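Local coordinates for protein ferredoxin--NADP reductase, apicoplast (Plasmodium falciparum, PDB 3JQQ) that catalyses electron transfer between ferredoxin and NADP(H) using FAD, and may serve the terminal step of isoprenoid precursor synthesis in the apicoplast, at residues 26-31 with 219-224; 35-40 with 113-118; 171-176 with 278-283. The protein carries 1 engineered substitution. All blocks are in the same frame, centred on the assembly; numbering follows the deposited sequence.

Interaction 1: residues 26-31 with 219-224; sequences LVRPNS and NEDSIL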
loop_
_atom_site.group_PDB
_atom_site.type_symbol
_atom_site.label_atom_id
_atom_site.label_comp_id
_atom_site.label_asym_id
_atom_site.label_seq_id
_atom_site.Cartn_x
_atom_site.Cartn_y
_atom_site.Cartn_z
ATOM N N LEU B 26 -14.578 -5.653 -13.300
ATOM C CA LEU B 26 -14.467 -4.255 -13.732
ATOM C C LEU B 26 -13.377 -3.998 -14.765
ATOM O O LEU B 26 -13.400 -2.976 -15.454
ATOM C CB LEU B 26 -14.234 -3.336 -12.530
ATOM C CG LEU B 26 -15.449 -2.628 -11.936
ATOM C CD1 LEU B 26 -15.018 -1.678 -10.825
ATOM C CD2 LEU B 26 -16.211 -1.876 -13.022
ATOM N N VAL B 27 -12.414 -4.905 -14.859
ATOM C CA VAL B 27 -11.338 -4.747 -15.826
ATOM C C VAL B 27 -11.543 -5.635 -17.047
ATOM O O VAL B 27 -12.407 -6.512 -17.061
ATOM C CB VAL B 27 -9.954 -5.037 -15.211
ATOM C CG1 VAL B 27 -9.594 -3.971 -14.184
ATOM C CG2 VAL B 27 -9.927 -6.426 -14.592
ATOM N N ARG B 28 -10.732 -5.394 -18.067
ATOM C CA ARG B 28 -10.813 -6.143 -19.305
ATOM C C ARG B 28 -9.553 -6.995 -19.467
ATOM O O ARG B 28 -8.548 -6.747 -18.801
ATOM C CB ARG B 28 -11.059 -5.182 -20.472
ATOM C CG ARG B 28 -12.429 -4.501 -20.356
ATOM C CD ARG B 28 -12.522 -3.170 -21.085
ATOM N NE ARG B 28 -11.647 -2.151 -20.513
ATOM C CZ ARG B 28 -11.835 -1.567 -19.331
ATOM N NH1 ARG B 28 -12.872 -1.906 -18.573
ATOM N NH2 ARG B 28 -10.979 -0.651 -18.905
ATOM N N PRO B 29 -9.614 -8.017 -20.336
ATOM C CA PRO B 29 -8.639 -9.113 -20.400
ATOM C C PRO B 29 -7.157 -8.731 -20.330
ATOM O O PRO B 29 -6.378 -9.445 -19.697
ATOM C CB PRO B 29 -8.957 -9.778 -21.741
ATOM C CG PRO B 29 -10.414 -9.546 -21.918
ATOM C CD PRO B 29 -10.681 -8.177 -21.341
ATOM N N ASN B 30 -6.761 -7.639 -20.975
ATOM C CA ASN B 30 -5.352 -7.249 -20.980
ATOM C C ASN B 30 -4.865 -6.678 -19.645
ATOM O O ASN B 30 -3.697 -6.315 -19.511
ATOM C CB ASN B 30 -5.054 -6.273 -22.124
ATOM C CG ASN B 30 -5.064 -6.949 -23.486
ATOM O OD1 ASN B 30 -5.374 -6.320 -24.501
ATOM N ND2 ASN B 30 -4.728 -8.234 -23.514
ATOM N N SER B 31 -5.758 -6.599 -18.663
ATOM C CA SER B 31 -5.390 -6.114 -17.335
ATOM C C SER B 31 -4.753 -7.230 -16.512
ATOM O O SER B 31 -5.200 -8.375 -16.571
ATOM C CB SER B 31 -6.613 -5.557 -16.604
ATOM O OG SER B 31 -6.253 -5.007 -15.345
ATOM N N ASN B 219 -2.870 0.007 -17.747
ATOM C CA ASN B 219 -3.138 0.130 -19.175
ATOM C C ASN B 219 -4.619 0.424 -19.417
ATOM O O ASN B 219 -5.384 0.590 -18.467
ATOM C CB ASN B 219 -2.702 -1.135 -19.922
ATOM C CG ASN B 219 -3.423 -2.378 -19.438
ATOM O OD1 ASN B 219 -4.411 -2.289 -18.713
ATOM N ND2 ASN B 219 -2.932 -3.545 -19.835
ATOM N N GLU B 220 -5.022 0.491 -20.684
ATOM C CA GLU B 220 -6.413 0.791 -21.035
ATOM C C GLU B 220 -7.415 -0.179 -20.402
ATOM O O GLU B 220 -8.498 0.225 -19.976
ATOM C CB GLU B 220 -6.600 0.798 -22.557
ATOM C CG GLU B 220 -5.775 1.840 -23.303
ATOM C CD GLU B 220 -4.378 1.353 -23.653
ATOM O OE1 GLU B 220 -3.903 0.386 -23.015
ATOM O OE2 GLU B 220 -3.755 1.941 -24.567
ATOM N N ASP B 221 -7.060 -1.458 -20.358
ATOM C CA ASP B 221 -7.959 -2.476 -19.823
ATOM C C ASP B 221 -8.060 -2.415 -18.302
ATOM O O ASP B 221 -8.849 -3.138 -17.697
ATOM C CB ASP B 221 -7.524 -3.874 -20.268
ATOM C CG ASP B 221 -7.931 -4.188 -21.699
ATOM O OD1 ASP B 221 -8.248 -3.245 -22.458
ATOM O OD2 ASP B 221 -7.930 -5.383 -22.065
ATOM N N SER B 222 -7.260 -1.545 -17.690
ATOM C CA SER B 222 -7.245 -1.418 -16.237
ATOM C C SER B 222 -8.046 -0.215 -15.746
ATOM O O SER B 222 -8.186 -0.011 -14.544
ATOM C CB SER B 222 -5.808 -1.351 -15.714
ATOM O OG SER B 222 -5.101 -2.545 -16.014
ATOM N N ILE B 223 -8.573 0.575 -16.678
ATOM C CA ILE B 223 -9.421 1.703 -16.314
ATOM C C ILE B 223 -10.697 1.200 -15.652
ATOM O O ILE B 223 -11.479 0.463 -16.258
ATOM C CB ILE B 223 -9.797 2.564 -17.534
ATOM C CG1 ILE B 223 -8.540 3.079 -18.233
ATOM C CG2 ILE B 223 -10.689 3.723 -17.114
ATOM C CD1 ILE B 223 -8.815 3.715 -19.573
ATOM N N LEU B 224 -10.899 1.583 -14.406
ATOM C CA LEU B 224 -12.101 1.209 -13.685
ATOM C C LEU B 224 -13.237 2.159 -14.053
ATOM O O LEU B 224 -13.035 3.369 -14.150
ATOM C CB LEU B 224 -11.834 1.220 -12.180
ATOM C CG LEU B 224 -10.635 0.344 -11.794
ATOM C CD1 LEU B 224 -10.362 0.395 -10.299
ATOM C CD2 LEU B 224 -10.851 -1.090 -12.258
HETATM O O HOH W 1 -14.671 -0.732 -15.765
HETATM O O HOH W 2 -10.224 -1.529 -22.474
HETATM O O HOH W 3 -8.253 -6.702 -24.427
#
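Arg-28 is bent at chi3 (-65°), which places NE on the Asp-221 side, though too far from the carboxylate for a salt bridge. Asp-221 holds CG anti to its own carbonyl carbon (chi1 -78°), and its carboxylate meets the type I beta turn of residues 28-31. Arg-28 NH2 gives two hydrogen bonds, to Glu-220 O at 2.8 Å and to Ile-223 O at 2.9 Å. Both acceptors lie in the guanidinium plane and use a carbonyl lone pair, so they fix the rotation of the group. Asp-221 O lies over one guanidinium face and takes the nearly straight bond from Arg-28 N (3.0 Å). Asp-221 OD2 accepts Asn-30 N at 2.8 Å through its anti lone pair. Asn-219 ND2 reaches Asn-30 O (2.9 Å) from above the carbonyl plane. Ser-31 OG donates to Ser-222 OG, which donates in turn to Asn-219 OD1. Val-27 CG1 and Leu-224 CD2 close the apolar end, 3.7 Å apart. The contact joins a loop of the FAD domain to one of the NADP domain. Leu-26, Val-27 and Leu-224 rest on Val-35 of strand 35-41, Ile-223 packs on strands 211-217 and 240-246, and helix 226-235 follows.

Interaction 2: residues 35-40 with 113-118; sequences VYHLEI and NLSVAI. With FAD (flavin-adenine dinucleotide), chain I.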
loop_
_atom_site.group_PDB
_atom_site.type_symbol
_atom_site.label_atom_id
_atom_site.label_comp_id
_atom_site.label_asym_id
_atom_site.label_seq_id
_atom_site.Cartn_x
_atom_site.Cartn_y
_atom_site.Cartn_z
ATOM N N VAL B 35 -10.477 -7.002 -10.279
ATOM C CA VAL B 35 -11.286 -6.122 -9.445
ATOM C C VAL B 35 -12.782 -6.266 -9.711
ATOM O O VAL B 35 -13.236 -6.279 -10.858
ATOM C CB VAL B 35 -10.796 -4.642 -9.491
ATOM C CG1 VAL B 35 -9.908 -4.388 -10.710
ATOM C CG2 VAL B 35 -11.965 -3.679 -9.430
ATOM N N TYR B 36 -13.537 -6.406 -8.628
ATOM C CA TYR B 36 -14.962 -6.669 -8.721
ATOM C C TYR B 36 -15.792 -5.471 -8.284
ATOM O O TYR B 36 -15.528 -4.850 -7.251
ATOM C CB TYR B 36 -15.335 -7.929 -7.923
ATOM C CG TYR B 36 -14.792 -9.192 -8.551
ATOM C CD1 TYR B 36 -13.611 -9.769 -8.097
ATOM C CD2 TYR B 36 -15.440 -9.789 -9.626
ATOM C CE1 TYR B 36 -13.101 -10.916 -8.686
ATOM C CE2 TYR B 36 -14.938 -10.936 -10.222
ATOM C CZ TYR B 36 -13.766 -11.492 -9.747
ATOM O OH TYR B 36 -13.259 -12.629 -10.330
ATOM N N HIS B 37 -16.779 -5.139 -9.106
ATOM C CA HIS B 37 -17.774 -4.132 -8.781
ATOM C C HIS B 37 -18.943 -4.830 -8.100
ATOM O O HIS B 37 -19.577 -5.705 -8.690
ATOM C CB HIS B 37 -18.239 -3.441 -10.064
ATOM C CG HIS B 37 -19.519 -2.676 -9.923
ATOM N ND1 HIS B 37 -19.567 -1.387 -9.436
ATOM C CD2 HIS B 37 -20.796 -3.007 -10.234
ATOM C CE1 HIS B 37 -20.818 -0.960 -9.445
ATOM N NE2 HIS B 37 -21.583 -1.924 -9.924
ATOM N N LEU B 38 -19.213 -4.463 -6.851
ATOM C CA LEU B 38 -20.308 -5.070 -6.103
ATOM C C LEU B 38 -21.514 -4.143 -6.056
ATOM O O LEU B 38 -21.401 -2.996 -5.629
ATOM C CB LEU B 38 -19.876 -5.394 -4.668
ATOM C CG LEU B 38 -18.708 -6.353 -4.419
ATOM C CD1 LEU B 38 -18.435 -6.483 -2.929
ATOM C CD2 LEU B 38 -18.990 -7.722 -5.029
ATOM N N GLU B 39 -22.669 -4.632 -6.496
ATOM C CA GLU B 39 -23.913 -3.920 -6.238
ATOM C C GLU B 39 -24.505 -4.476 -4.949
ATOM O O GLU B 39 -24.678 -5.687 -4.807
ATOM C CB GLU B 39 -24.902 -4.039 -7.406
ATOM C CG GLU B 39 -25.971 -2.941 -7.394
ATOM C CD GLU B 39 -26.901 -2.977 -8.596
ATOM O OE1 GLU B 39 -26.451 -3.363 -9.697
ATOM O OE2 GLU B 39 -28.085 -2.607 -8.436
ATOM N N ILE B 40 -24.795 -3.586 -4.003
ATOM C CA ILE B 40 -25.220 -3.998 -2.670
ATOM C C ILE B 40 -26.559 -3.387 -2.261
ATOM O O ILE B 40 -26.738 -2.173 -2.296
ATOM C CB ILE B 40 -24.152 -3.654 -1.619
ATOM C CG1 ILE B 40 -22.898 -4.507 -1.838
ATOM C CG2 ILE B 40 -24.704 -3.863 -0.211
ATOM C CD1 ILE B 40 -21.769 -4.196 -0.884
ATOM N N ASN B 113 -29.499 0.900 -4.650
ATOM C CA ASN B 113 -28.333 0.150 -4.180
ATOM C C ASN B 113 -27.058 0.986 -4.165
ATOM O O ASN B 113 -26.999 2.044 -4.798
ATOM C CB ASN B 113 -28.112 -1.081 -5.062
ATOM C CG ASN B 113 -29.294 -2.028 -5.042
ATOM O OD1 ASN B 113 -29.825 -2.356 -3.982
ATOM N ND2 ASN B 113 -29.707 -2.482 -6.219
ATOM N N LEU B 114 -26.043 0.513 -3.444
ATOM C CA LEU B 114 -24.744 1.187 -3.421
ATOM C C LEU B 114 -23.663 0.380 -4.149
ATOM O O LEU B 114 -23.766 -0.841 -4.281
ATOM C CB LEU B 114 -24.315 1.521 -1.985
ATOM C CG LEU B 114 -23.959 0.381 -1.024
ATOM C CD1 LEU B 114 -22.549 -0.127 -1.280
ATOM C CD2 LEU B 114 -24.106 0.838 0.419
ATOM N N SER B 115 -22.632 1.080 -4.622
ATOM C CA SER B 115 -21.553 0.469 -5.397
ATOM C C SER B 115 -20.236 0.479 -4.635
ATOM O O SER B 115 -20.005 1.327 -3.777
ATOM C CB SER B 115 -21.345 1.216 -6.717
ATOM O OG SER B 115 -22.567 1.444 -7.387
ATOM N N VAL B 116 -19.367 -0.461 -4.984
ATOM C CA VAL B 116 -18.032 -0.554 -4.425
ATOM C C VAL B 116 -17.167 -1.334 -5.408
ATOM O O VAL B 116 -17.634 -2.297 -6.017
ATOM C CB VAL B 116 -18.048 -1.268 -3.059
ATOM C CG1 VAL B 116 -16.874 -2.227 -2.940
ATOM C CG2 VAL B 116 -18.052 -0.247 -1.922
ATOM N N ALA B 117 -15.922 -0.901 -5.589
ATOM C CA ALA B 117 -14.990 -1.609 -6.463
ATOM C C ALA B 117 -13.797 -2.105 -5.662
ATOM O O ALA B 117 -13.066 -1.314 -5.060
ATOM C CB ALA B 117 -14.538 -0.717 -7.603
ATOM N N ILE B 118 -13.602 -3.418 -5.663
ATOM C CA ILE B 118 -12.600 -4.045 -4.812
ATOM C C ILE B 118 -11.559 -4.807 -5.619
ATOM O O ILE B 118 -11.876 -5.766 -6.321
ATOM C CB ILE B 118 -13.253 -5.004 -3.797
ATOM C CG1 ILE B 118 -14.241 -4.244 -2.912
ATOM C CG2 ILE B 118 -12.192 -5.695 -2.947
ATOM C CD1 ILE B 118 -14.928 -5.111 -1.891
HETATM P PA FAD I . -4.827 -7.771 3.783
HETATM O O1A FAD I . -5.225 -6.751 4.823
HETATM O O2A FAD I . -5.138 -9.172 4.254
HETATM O O5B FAD I . -3.268 -7.602 3.402
HETATM C C5B FAD I . -2.798 -6.413 2.804
HETATM C C4B FAD I . -1.840 -6.727 1.658
HETATM O O4B FAD I . -0.797 -7.580 2.095
HETATM C C3B FAD I . -2.551 -7.446 0.526
HETATM O O3B FAD I . -2.008 -7.000 -0.693
HETATM C C2B FAD I . -2.188 -8.902 0.734
HETATM O O2B FAD I . -2.089 -9.581 -0.497
HETATM C C1B FAD I . -0.843 -8.836 1.438
HETATM N N9A FAD I . -0.675 -9.916 2.427
HETATM C C8A FAD I . -1.522 -10.238 3.456
HETATM N N7A FAD I . -0.992 -11.285 4.135
HETATM C C5A FAD I . 0.180 -11.627 3.557
HETATM C C6A FAD I . 1.116 -12.613 3.847
HETATM N N6A FAD I . 0.884 -13.496 4.816
HETATM N N1A FAD I . 2.243 -12.725 3.059
HETATM C C2A FAD I . 2.432 -11.864 1.998
HETATM N N3A FAD I . 1.496 -10.891 1.717
HETATM C C4A FAD I . 0.389 -10.774 2.485
HETATM N N1 FAD I . -9.478 -0.921 -1.697
HETATM C C2 FAD I . -10.221 -1.238 -2.812
HETATM O O2 FAD I . -9.992 -2.291 -3.408
HETATM N N3 FAD I . -11.211 -0.381 -3.253
HETATM C C4 FAD I . -11.459 0.797 -2.583
HETATM O O4 FAD I . -12.338 1.560 -2.979
HETATM C C4X FAD I . -10.709 1.119 -1.459
HETATM N N5 FAD I . -10.954 2.297 -0.785
HETATM C C5X FAD I . -10.202 2.603 0.329
HETATM C C6 FAD I . -10.451 3.792 1.008
HETATM C C7 FAD I . -9.706 4.115 2.131
HETATM C C7M FAD I . -9.977 5.401 2.862
HETATM C C8 FAD I . -8.711 3.243 2.573
HETATM C C8M FAD I . -7.887 3.574 3.787
HETATM C C9 FAD I . -8.464 2.057 1.892
HETATM C C9A FAD I . -9.205 1.730 0.768
HETATM N N10 FAD I . -8.959 0.540 0.100
HETATM C C10 FAD I . -9.714 0.251 -1.018
HETATM C "C1'" FAD I . -8.011 -0.505 0.657
HETATM C "C2'" FAD I . -8.760 -1.680 1.300
HETATM O "O2'" FAD I . -9.410 -1.228 2.463
HETATM C "C3'" FAD I . -7.893 -2.872 1.734
HETATM O "O3'" FAD I . -6.704 -2.430 2.351
HETATM C "C4'" FAD I . -7.563 -3.846 0.604
HETATM O "O4'" FAD I . -8.758 -4.446 0.157
HETATM C "C5'" FAD I . -6.632 -4.947 1.101
HETATM O "O5'" FAD I . -7.305 -5.634 2.130
HETATM P P FAD I . -7.157 -7.226 2.324
HETATM O O1P FAD I . -7.791 -7.632 3.634
HETATM O O2P FAD I . -7.761 -7.989 1.167
HETATM O O3P FAD I . -5.567 -7.461 2.387
#
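His-37 meets Ser-115 through its ring, CE1 coming 3.5 Å from Ser-115 CB. CG stands anti to the backbone N (chi1 163°), on the same sheet face as Ser-115. The ring of Tyr-225 meets the imidazole nearly at a right angle, and its OH is hydrogen-bonded to His-37 ND1. The other aromatic, Tyr-36, has a cation-pi partner in Lys-23 and a hydrogen bond from OH to Glu-34.

The two strands are neighbours in the antiparallel beta barrel of the FAD-binding domain, which is characteristic of the ferredoxin-NADP reductase family. Tyr-36 and Ile-118 form a hydrogen-bonded pair, with both N-O distances, Tyr-36 N to Ile-118 O and Ile-118 N to Tyr-36 O, at 2.9 Å. Ile-40 and Leu-114 form another. Between them the pairing is less even. Leu-38 N makes a good bond to Val-116 O, but the return bond from Val-116 N to Leu-38 O is weak at 3.3 Å.

At the far end Asn-113 ND2 donates to Glu-39 OE2 (2.7 Å). It comes on the anti side, a little out of the carboxylate plane. The two side chains cross at about a right angle, their flat groups 54° apart.

Leu-38, Ile-40, Leu-114 and Ile-118 share the opposite sheet face. Leu-38 CD1 touches Ile-118 CD1 at 3.9 Å, and Leu-114 CD1 lies equally close to Ile-40 CB. Ile-40 also packs on strand 16-25, and Ile-118 on Tyr-103 and helix 137-144.

Strand 114-123 also meets the flavin. Ile-118 CA lies 3.4 Å from FAD O2, and FAD N3 donates to Ala-117 O at 2.8 Å, with an angle of 160° at the hydrogen.

Interaction 3: residues 171-176 with 278-283; sequences TNFIFI and KCELYI
Ile-174 and Leu-281 form the tight core of this contact. Ile-174 CG2 lies only 3.4 Å from Leu-281 CD1, closer than usual for two carbons. The strands are neighbours in the parallel sheet of the NADP-binding domain, a Rossmann-like alpha/beta fold. Their directions differ by only 8°.

The same Leu-281 CD1 touches Ile-176 CD1 at 3.8 Å, so one methyl serves two isoleucines. Leu-281 has CG anti to the backbone N (chi1 178°). Ile-283 joins them on this face. Helices 267-276 and 289-298 cover it, with Phe-270 against both Ile-174 and Leu-281.

Phe-173, Phe-175, Glu-280 and Tyr-282 occupy the other face. Phe-175 turns its edge toward the face of Tyr-282 in an offset edge-to-face pair, centroids 5.5 Å apart and planes at 75°. Its CE2 approaches Tyr-282 CD1 at 3.7 Å. Tyr-282 is also stacked on His-312, and its OH is hydrogen-bonded to Asn-161 O. Phe-175 is stacked on Tyr-185.

The start of the strands is the more solvent-exposed side. Phe-173 CD2 still meets Glu-280 CB at 3.6 Å, but the glutamate is bent at chi2 and leads its carboxylate away, where OE1 bonds to His-312. Lys-278 is exposed and runs its chain away from residues 171-176.

Four backbone bonds join residues 171-176 to 278-283. Ile-174 gives its N to Glu-280 O and its O to Tyr-282 N. Ile-176 N bonds to Tyr-282 O, with a more bent geometry. Glu-280 N bonds to Asn-172 O. Asn-172 ND2 bonds to Tyr-277 O and its OD1 to Tyr-210 N, while Asn-172 CB lies 3.6 Å from Cys-279 SG.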
loop_
_atom_site.group_PDB
_atom_site.type_symbol
_atom_site.label_atom_id
_atom_site.label_comp_id
_atom_site.label_asym_id
_atom_site.label_seq_id
_atom_site.Cartn_x
_atom_site.Cartn_y
_atom_site.Cartn_z
ATOM N N THR B 171 -19.448 24.712 -9.426
ATOM C CA THR B 171 -18.033 24.746 -9.080
ATOM C C THR B 171 -17.210 23.806 -9.949
ATOM O O THR B 171 -17.674 22.730 -10.328
ATOM C CB THR B 171 -17.810 24.405 -7.592
ATOM O OG1 THR B 171 -18.291 23.083 -7.323
ATOM C CG2 THR B 171 -18.551 25.391 -6.707
ATOM N N ASN B 172 -15.992 24.217 -10.275
ATOM C CA ASN B 172 -15.091 23.424 -11.093
ATOM C C ASN B 172 -14.248 22.487 -10.239
ATOM O O ASN B 172 -14.040 22.747 -9.056
ATOM C CB ASN B 172 -14.195 24.335 -11.928
ATOM C CG ASN B 172 -14.979 25.397 -12.673
ATOM O OD1 ASN B 172 -15.884 25.090 -13.441
ATOM N ND2 ASN B 172 -14.632 26.659 -12.446
ATOM N N PHE B 173 -13.762 21.405 -10.831
ATOM C CA PHE B 173 -12.989 20.408 -10.089
ATOM C C PHE B 173 -11.754 19.920 -10.837
ATOM O O PHE B 173 -11.713 19.918 -12.069
ATOM C CB PHE B 173 -13.853 19.186 -9.764
ATOM C CG PHE B 173 -15.065 19.488 -8.925
ATOM C CD1 PHE B 173 -16.315 19.612 -9.508
ATOM C CD2 PHE B 173 -14.957 19.622 -7.551
ATOM C CE1 PHE B 173 -17.433 19.875 -8.740
ATOM C CE2 PHE B 173 -16.076 19.882 -6.779
ATOM C CZ PHE B 173 -17.313 20.015 -7.371
ATOM N N ILE B 174 -10.753 19.506 -10.068
ATOM C CA ILE B 174 -9.666 18.681 -10.572
ATOM C C ILE B 174 -9.634 17.410 -9.728
ATOM O O ILE B 174 -9.373 17.464 -8.527
ATOM C CB ILE B 174 -8.306 19.383 -10.465
ATOM C CG1 ILE B 174 -8.257 20.603 -11.388
ATOM C CG2 ILE B 174 -7.171 18.420 -10.792
ATOM C CD1 ILE B 174 -7.042 21.487 -11.168
ATOM N N PHE B 175 -9.928 16.271 -10.348
ATOM C CA PHE B 175 -9.861 14.991 -9.653
ATOM C C PHE B 175 -8.599 14.244 -10.065
ATOM O O PHE B 175 -8.328 14.080 -11.253
ATOM C CB PHE B 175 -11.083 14.118 -9.962
ATOM C CG PHE B 175 -12.403 14.750 -9.605
ATOM C CD1 PHE B 175 -13.505 14.579 -10.427
ATOM C CD2 PHE B 175 -12.546 15.505 -8.453
ATOM C CE1 PHE B 175 -14.725 15.147 -10.109
ATOM C CE2 PHE B 175 -13.764 16.079 -8.131
ATOM C CZ PHE B 175 -14.855 15.899 -8.960
ATOM N N ILE B 176 -7.828 13.790 -9.082
ATOM C CA ILE B 176 -6.619 13.020 -9.358
ATOM C C ILE B 176 -6.734 11.632 -8.728
ATOM O O ILE B 176 -7.026 11.507 -7.542
ATOM C CB ILE B 176 -5.361 13.756 -8.847
ATOM C CG1 ILE B 176 -5.188 15.080 -9.599
ATOM C CG2 ILE B 176 -4.128 12.885 -9.008
ATOM C CD1 ILE B 176 -4.162 16.009 -8.985
ATOM N N LYS B 278 -10.839 28.572 -9.936
ATOM C CA LYS B 278 -11.203 28.308 -8.543
ATOM C C LYS B 278 -11.556 26.841 -8.298
ATOM O O LYS B 278 -12.482 26.529 -7.548
ATOM C CB LYS B 278 -12.360 29.215 -8.115
ATOM C CG LYS B 278 -11.990 30.690 -8.067
ATOM C CD LYS B 278 -13.221 31.576 -7.970
ATOM C CE LYS B 278 -12.846 33.045 -8.106
ATOM N NZ LYS B 278 -14.036 33.937 -8.041
ATOM N N CYS B 279 -10.799 25.948 -8.929
ATOM C CA CYS B 279 -11.051 24.509 -8.856
ATOM C C CYS B 279 -10.868 23.925 -7.462
ATOM O O CYS B 279 -9.916 24.259 -6.756
ATOM C CB CYS B 279 -10.139 23.754 -9.827
ATOM S SG CYS B 279 -10.650 23.803 -11.554
ATOM N N GLU B 280 -11.788 23.047 -7.074
ATOM C CA GLU B 280 -11.577 22.183 -5.922
ATOM C C GLU B 280 -10.676 21.039 -6.367
ATOM O O GLU B 280 -10.966 20.359 -7.352
ATOM C CB GLU B 280 -12.904 21.637 -5.395
ATOM C CG GLU B 280 -13.748 22.657 -4.639
ATOM C CD GLU B 280 -13.162 23.008 -3.283
ATOM O OE1 GLU B 280 -12.593 22.104 -2.621
ATOM O OE2 GLU B 280 -13.269 24.183 -2.876
ATOM N N LEU B 281 -9.579 20.837 -5.648
ATOM C CA LEU B 281 -8.595 19.830 -6.019
ATOM C C LEU B 281 -8.718 18.592 -5.140
ATOM O O LEU B 281 -8.708 18.686 -3.914
ATOM C CB LEU B 281 -7.183 20.412 -5.923
ATOM C CG LEU B 281 -6.005 19.490 -6.237
ATOM C CD1 LEU B 281 -6.113 18.938 -7.649
ATOM C CD2 LEU B 281 -4.689 20.232 -6.051
ATOM N N TYR B 282 -8.839 17.431 -5.774
ATOM C CA TYR B 282 -8.967 16.172 -5.050
ATOM C C TYR B 282 -7.859 15.207 -5.437
ATOM O O TYR B 282 -7.494 15.101 -6.607
ATOM C CB TYR B 282 -10.323 15.526 -5.333
ATOM C CG TYR B 282 -11.484 16.221 -4.669
ATOM C CD1 TYR B 282 -11.968 17.426 -5.156
ATOM C CD2 TYR B 282 -12.104 15.667 -3.556
ATOM C CE1 TYR B 282 -13.029 18.064 -4.552
ATOM C CE2 TYR B 282 -13.167 16.298 -2.944
ATOM C CZ TYR B 282 -13.625 17.496 -3.446
ATOM O OH TYR B 282 -14.685 18.130 -2.845
ATOM N N ILE B 283 -7.332 14.496 -4.449
ATOM C CA ILE B 283 -6.310 13.490 -4.693
ATOM C C ILE B 283 -6.656 12.206 -3.948
ATOM O O ILE B 283 -6.715 12.191 -2.718
ATOM C CB ILE B 283 -4.922 13.985 -4.258
ATOM C CG1 ILE B 283 -4.498 15.185 -5.111
ATOM C CG2 ILE B 283 -3.902 12.859 -4.359
ATOM C CD1 ILE B 283 -3.321 15.960 -4.544
#

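How the interactions relate
Interactions 1 and 2 touch. Leu-26 N lies 2.9 Å from Val-35 O, probably a hydrogen bond, and Leu-26 CD1 packs on Ala-117 CB at 3.4 Å. The loop at the domain interface is thus tied to the strand that binds the flavin. Along the chain, interaction 2 is nested inside the loop closed by interaction 1. Interaction 3 stands apart, its centre about 25 Å from each of the other two, and lies across the chain's centre from interaction 2. Its strands belong to the NADP domain, which also supplies residues 219-224. The bound 2'P-AMP lies about 7 Å from the side chain of Ser-222 and about 8 Å from those of Val-35 and Ile-176.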